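Side-chain contacts in protein adenylyltransferase MntA (Shewanella oneidensis MR-1, PDB 6M6U), which neutralises its cognate toxin HepT, mainly by transferring three AMP units from ATP, one after another, to a tyrosine of the toxin: residues Thr80-Cys83 with Gln84-Val87; Lys106-Ser109 with Met110-Leu114. The protein carries 2 engineered substitutions. One frame throughout, in Å; residues are numbered along the deposited sequence.

Contact 1: Thr80-Cys83 with Gln84-Val87; sequences TVLC and QQVV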
loop_
_atom_site.group_PDB
_atom_site.type_symbol
_atom_site.label_atom_id
_atom_site.label_comp_id
_atom_site.label_asym_id
_atom_site.label_seq_id
_atom_site.Cartn_x
_atom_site.Cartn_y
_atom_site.Cartn_z
ATOM N N THR E 80 -4.478 -26.017 -4.457
ATOM C CA THR E 80 -3.722 -27.131 -5.024
ATOM C C THR E 80 -2.425 -26.651 -5.662
ATOM O O THR E 80 -1.392 -27.324 -5.567
ATOM C CB THR E 80 -4.580 -27.882 -6.040
ATOM O OG1 THR E 80 -5.756 -28.354 -5.387
ATOM C CG2 THR E 80 -3.824 -29.083 -6.585
ATOM N N VAL E 81 -2.467 -25.493 -6.326
ATOM C CA VAL E 81 -1.253 -24.870 -6.852
ATOM C C VAL E 81 -0.228 -24.676 -5.740
ATOM O O VAL E 81 0.945 -25.051 -5.876
ATOM C CB VAL E 81 -1.597 -23.532 -7.529
ATOM C CG1 VAL E 81 -0.344 -22.682 -7.704
ATOM C CG2 VAL E 81 -2.282 -23.779 -8.865
ATOM N N LEU E 82 -0.659 -24.088 -4.620
ATOM C CA LEU E 82 0.275 -23.808 -3.534
ATOM C C LEU E 82 0.795 -25.092 -2.899
ATOM O O LEU E 82 1.989 -25.199 -2.594
ATOM C CB LEU E 82 -0.381 -22.911 -2.484
ATOM C CG LEU E 82 0.531 -22.449 -1.340
ATOM C CD1 LEU E 82 1.859 -21.917 -1.869
ATOM C CD2 LEU E 82 -0.178 -21.376 -0.528
ATOM N N CYS E 83 -0.076 -26.083 -2.693
ATOM C CA CYS E 83 0.399 -27.359 -2.165
ATOM C C CYS E 83 1.441 -27.982 -3.085
ATOM O O CYS E 83 2.419 -28.575 -2.615
ATOM C CB CYS E 83 -0.774 -28.316 -1.948
ATOM S SG CYS E 83 -1.794 -27.913 -0.512
ATOM N N GLN E 84 1.253 -27.857 -4.402
ATOM C CA GLN E 84 2.236 -28.393 -5.338
ATOM C C GLN E 84 3.580 -27.683 -5.198
ATOM O O GLN E 84 4.638 -28.325 -5.246
ATOM C CB GLN E 84 1.710 -28.278 -6.769
ATOM C CG GLN E 84 2.720 -28.618 -7.860
ATOM C CD GLN E 84 2.833 -30.115 -8.134
ATOM O OE1 GLN E 84 2.244 -30.940 -7.434
ATOM N NE2 GLN E 84 3.584 -30.466 -9.171
ATOM N N GLN E 85 3.562 -26.359 -5.020
ATOM C CA GLN E 85 4.816 -25.627 -4.857
ATOM C C GLN E 85 5.560 -26.092 -3.610
ATOM O O GLN E 85 6.772 -26.340 -3.650
ATOM C CB GLN E 85 4.559 -24.121 -4.799
ATOM C CG GLN E 85 5.853 -23.313 -4.666
ATOM C CD GLN E 85 5.627 -21.828 -4.401
ATOM O OE1 GLN E 85 4.515 -21.312 -4.527
ATOM N NE2 GLN E 85 6.694 -21.134 -4.030
ATOM N N VAL E 86 4.844 -26.215 -2.486
ATOM C CA VAL E 86 5.447 -26.741 -1.261
ATOM C C VAL E 86 6.049 -28.117 -1.514
ATOM O O VAL E 86 7.182 -28.400 -1.117
ATOM C CB VAL E 86 4.406 -26.789 -0.128
ATOM C CG1 VAL E 86 4.969 -27.520 1.085
ATOM C CG2 VAL E 86 3.971 -25.378 0.243
ATOM N N VAL E 87 5.293 -28.991 -2.189
ATOM C CA VAL E 87 5.767 -30.345 -2.470
ATOM C C VAL E 87 6.981 -30.312 -3.392
ATOM O O VAL E 87 7.894 -31.142 -3.276
ATOM C CB VAL E 87 4.624 -31.190 -3.073
ATOM C CG1 VAL E 87 5.171 -32.420 -3.766
ATOM C CG2 VAL E 87 3.630 -31.588 -1.996
#

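Contact 2: Lys106-Ser109 with Met110-Leu114; sequences KTIS and MYQHL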
loop_
_atom_site.group_PDB
_atom_site.type_symbol
_atom_site.label_atom_id
_atom_site.label_comp_id
_atom_site.label_asym_id
_atom_site.label_seq_id
_atom_site.Cartn_x
_atom_site.Cartn_y
_atom_site.Cartn_z
ATOM N N LYS E 106 -0.902 -37.267 -2.617
ATOM C CA LYS E 106 -2.206 -36.625 -2.760
ATOM C C LYS E 106 -2.097 -35.316 -3.534
ATOM O O LYS E 106 -2.921 -35.036 -4.414
ATOM C CB LYS E 106 -2.823 -36.386 -1.381
ATOM C CG LYS E 106 -4.092 -35.542 -1.404
ATOM C CD LYS E 106 -4.571 -35.218 0.003
ATOM C CE LYS E 106 -5.553 -34.051 -0.002
ATOM N NZ LYS E 106 -6.926 -34.451 0.423
ATOM N N THR E 107 -1.076 -34.505 -3.233
ATOM C CA THR E 107 -0.943 -33.199 -3.872
ATOM C C THR E 107 -0.664 -33.333 -5.365
ATOM O O THR E 107 -1.353 -32.729 -6.195
ATOM C CB THR E 107 0.174 -32.394 -3.202
ATOM O OG1 THR E 107 -0.168 -32.120 -1.835
ATOM C CG2 THR E 107 0.387 -31.087 -3.945
ATOM N N ILE E 108 0.351 -34.117 -5.726
ATOM C CA ILE E 108 0.758 -34.215 -7.126
ATOM C C ILE E 108 -0.366 -34.794 -7.979
ATOM O O ILE E 108 -0.574 -34.376 -9.124
ATOM C CB ILE E 108 2.047 -35.045 -7.235
ATOM C CG1 ILE E 108 3.159 -34.386 -6.408
ATOM C CG2 ILE E 108 2.458 -35.201 -8.695
ATOM C CD1 ILE E 108 4.423 -35.206 -6.317
ATOM N N SER E 109 -1.113 -35.756 -7.433
ATOM C CA SER E 109 -2.262 -36.299 -8.152
ATOM C C SER E 109 -3.318 -35.224 -8.395
ATOM O O SER E 109 -3.777 -35.035 -9.528
ATOM C CB SER E 109 -2.856 -37.470 -7.374
ATOM O OG SER E 109 -4.008 -37.964 -8.025
ATOM N N MET E 110 -3.724 -34.517 -7.336
ATOM C CA MET E 110 -4.681 -33.423 -7.488
ATOM C C MET E 110 -4.166 -32.363 -8.452
ATOM O O MET E 110 -4.944 -31.777 -9.217
ATOM C CB MET E 110 -4.988 -32.791 -6.130
ATOM C CG MET E 110 -5.766 -33.691 -5.189
ATOM S SD MET E 110 -6.182 -32.894 -3.630
ATOM C CE MET E 110 -7.420 -31.707 -4.156
ATOM N N TYR E 111 -2.859 -32.094 -8.428
ATOM C CA TYR E 111 -2.319 -31.074 -9.319
ATOM C C TYR E 111 -2.346 -31.545 -10.767
ATOM O O TYR E 111 -2.632 -30.758 -11.679
ATOM C CB TYR E 111 -0.899 -30.689 -8.899
ATOM C CG TYR E 111 -0.338 -29.552 -9.719
ATOM C CD1 TYR E 111 0.467 -29.798 -10.824
ATOM C CD2 TYR E 111 -0.638 -28.230 -9.403
ATOM C CE1 TYR E 111 0.977 -28.765 -11.581
ATOM C CE2 TYR E 111 -0.130 -27.184 -10.154
ATOM C CZ TYR E 111 0.676 -27.460 -11.245
ATOM O OH TYR E 111 1.179 -26.433 -12.007
ATOM N N GLN E 112 -2.062 -32.826 -10.999
ATOM C CA GLN E 112 -2.106 -33.349 -12.359
ATOM C C GLN E 112 -3.521 -33.295 -12.923
ATOM O O GLN E 112 -3.714 -32.921 -14.085
ATOM C CB GLN E 112 -1.551 -34.769 -12.388
ATOM C CG GLN E 112 -0.036 -34.802 -12.240
ATOM C CD GLN E 112 0.518 -36.202 -12.111
ATOM O OE1 GLN E 112 -0.227 -37.173 -12.006
ATOM N NE2 GLN E 112 1.839 -36.312 -12.124
ATOM N N HIS E 113 -4.524 -33.637 -12.110
ATOM C CA HIS E 113 -5.908 -33.526 -12.566
ATOM C C HIS E 113 -6.314 -32.077 -12.782
ATOM O O HIS E 113 -7.099 -31.784 -13.691
ATOM C CB HIS E 113 -6.861 -34.187 -11.572
ATOM C CG HIS E 113 -6.913 -35.678 -11.684
ATOM N ND1 HIS E 113 -6.241 -36.512 -10.816
ATOM C CD2 HIS E 113 -7.555 -36.484 -12.562
ATOM C CE1 HIS E 113 -6.469 -37.769 -11.155
ATOM N NE2 HIS E 113 -7.263 -37.779 -12.211
ATOM N N LEU E 114 -5.795 -31.158 -11.962
ATOM C CA LEU E 114 -6.096 -29.744 -12.166
ATOM C C LEU E 114 -5.492 -29.235 -13.471
ATOM O O LEU E 114 -6.135 -28.472 -14.202
ATOM C CB LEU E 114 -5.591 -28.917 -10.984
ATOM C CG LEU E 114 -5.783 -27.414 -11.204
ATOM C CD1 LEU E 114 -7.274 -27.065 -11.278
ATOM C CD2 LEU E 114 -5.061 -26.579 -10.144
#

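Contact 1: Thr80-Cys83 with Gln84-Val87
Leu82 and Gln85 make the one side-chain to side-chain contact between Thr80-Cys83 and Gln84-Val87. CD1 of Leu82 meets OE1 of Gln85 at 3.8 Å, a van der Waals approach of a methyl to an amide oxygen. The two side chains cross obliquely, one turn of the helix apart. Gln85 reaches this place as an extended chain, with CG anti to the backbone N (chi1 -178°) and the next bond anti as well (chi2 -172°). The other end of its amide is held further along the helix, where NE2 donates to OE1 of Gln89. That bond probably limits the rotation of the amide.

Other side chains lean on backbone carbonyls of the preceding turn. CG2 of Val86 rests 3.5 Å from Leu82 O. CG2 of Val87 lies 3.3 Å from Cys83 O. In both valines this branch sits beside the residue's own backbone N, a position that brings it over the carbonyl of the preceding turn.

The backbone bonds are those of a regular alpha-helix. Gln84 N donates to Thr80 O at 2.9 Å, and Gln85 N to Val81 O at 3.0 Å. Val86 N to Leu82 O is the straightest of the four, at 173°. Val87 N closes on Cys83 O at 2.9 Å. Just before the segment, Ser79 OG accepts from Leu82 N, which ties down the start of the helix.

Helix 80-89 packs between the sheet and helix 97-125. Leu82, Gln85 and Val86 rest on Phe26 of strand 20-26, on the side near Asp71 and the engineered Glu41 of the magnesium site. Cys83, Gln84 and Val87 face helix 97-125 through Thr107, Tyr111 and Phe103.

Contact 2: Lys106-Ser109 with Met110-Leu114
His113 reaches back one turn to Ser109. Its ND1 donates to Ser109 O at 3.1 Å. The bond is bent (143° at the hydrogen), and ND1 lies above the carbonyl plane. His113 N gives the same oxygen a second and straighter bond, 3.0 Å long. CG of His113 stands beside its own backbone N (chi1 -79°), which turns the ring toward this carbonyl. Ser109 OG lies in the ring plane, at the edge, 3.9 Å from ND1.

Lys106 and Met110 run side by side and point the same way. CE of the lysine touches SD of the methionine at 3.9 Å, and CG of Met110 sits 3.2 Å from Lys106 O. Ile108 and Gln112 cross instead, with CG2 of the isoleucine 3.7 Å from NE2 of the amide.

Three HepT chains reach this part of the helix. Gln112 NE2 donates to Asn55 OD1 and Pro66 O of one HepT chain. The His113 ring meets His102 of a second HepT chain, and Tyr111 OH bonds Asp3 of a third.

The bond from ND1 requires a proton on that nitrogen. Though bent, it probably helps to restrain the ring's rotation where it meets the toxin. The Gln112 amide is probably held mainly by the toxin, through the two bonds from NE2.

Contact 1 comes first along the chain, on helix 80-89. Contact 2 follows on the long helix 97-125, and strand 91-94, an outer strand of the sheet, comes between the two helices in sequence. The contact centres are 9 Å apart, and the helices touch directly. CG2 of Thr107 packs 3.4 Å from Gln84 N, and Gln84 OE1 lies 3.5 Å from CB of Tyr111. Contact 1 belongs to the nucleotidyltransferase fold and lies near the magnesium site. Contact 2 is away from the annotated sites. Both contacts touch HepT chains. Helix 97-125 is important for the interaction with the toxin, which agrees with its place in the interface.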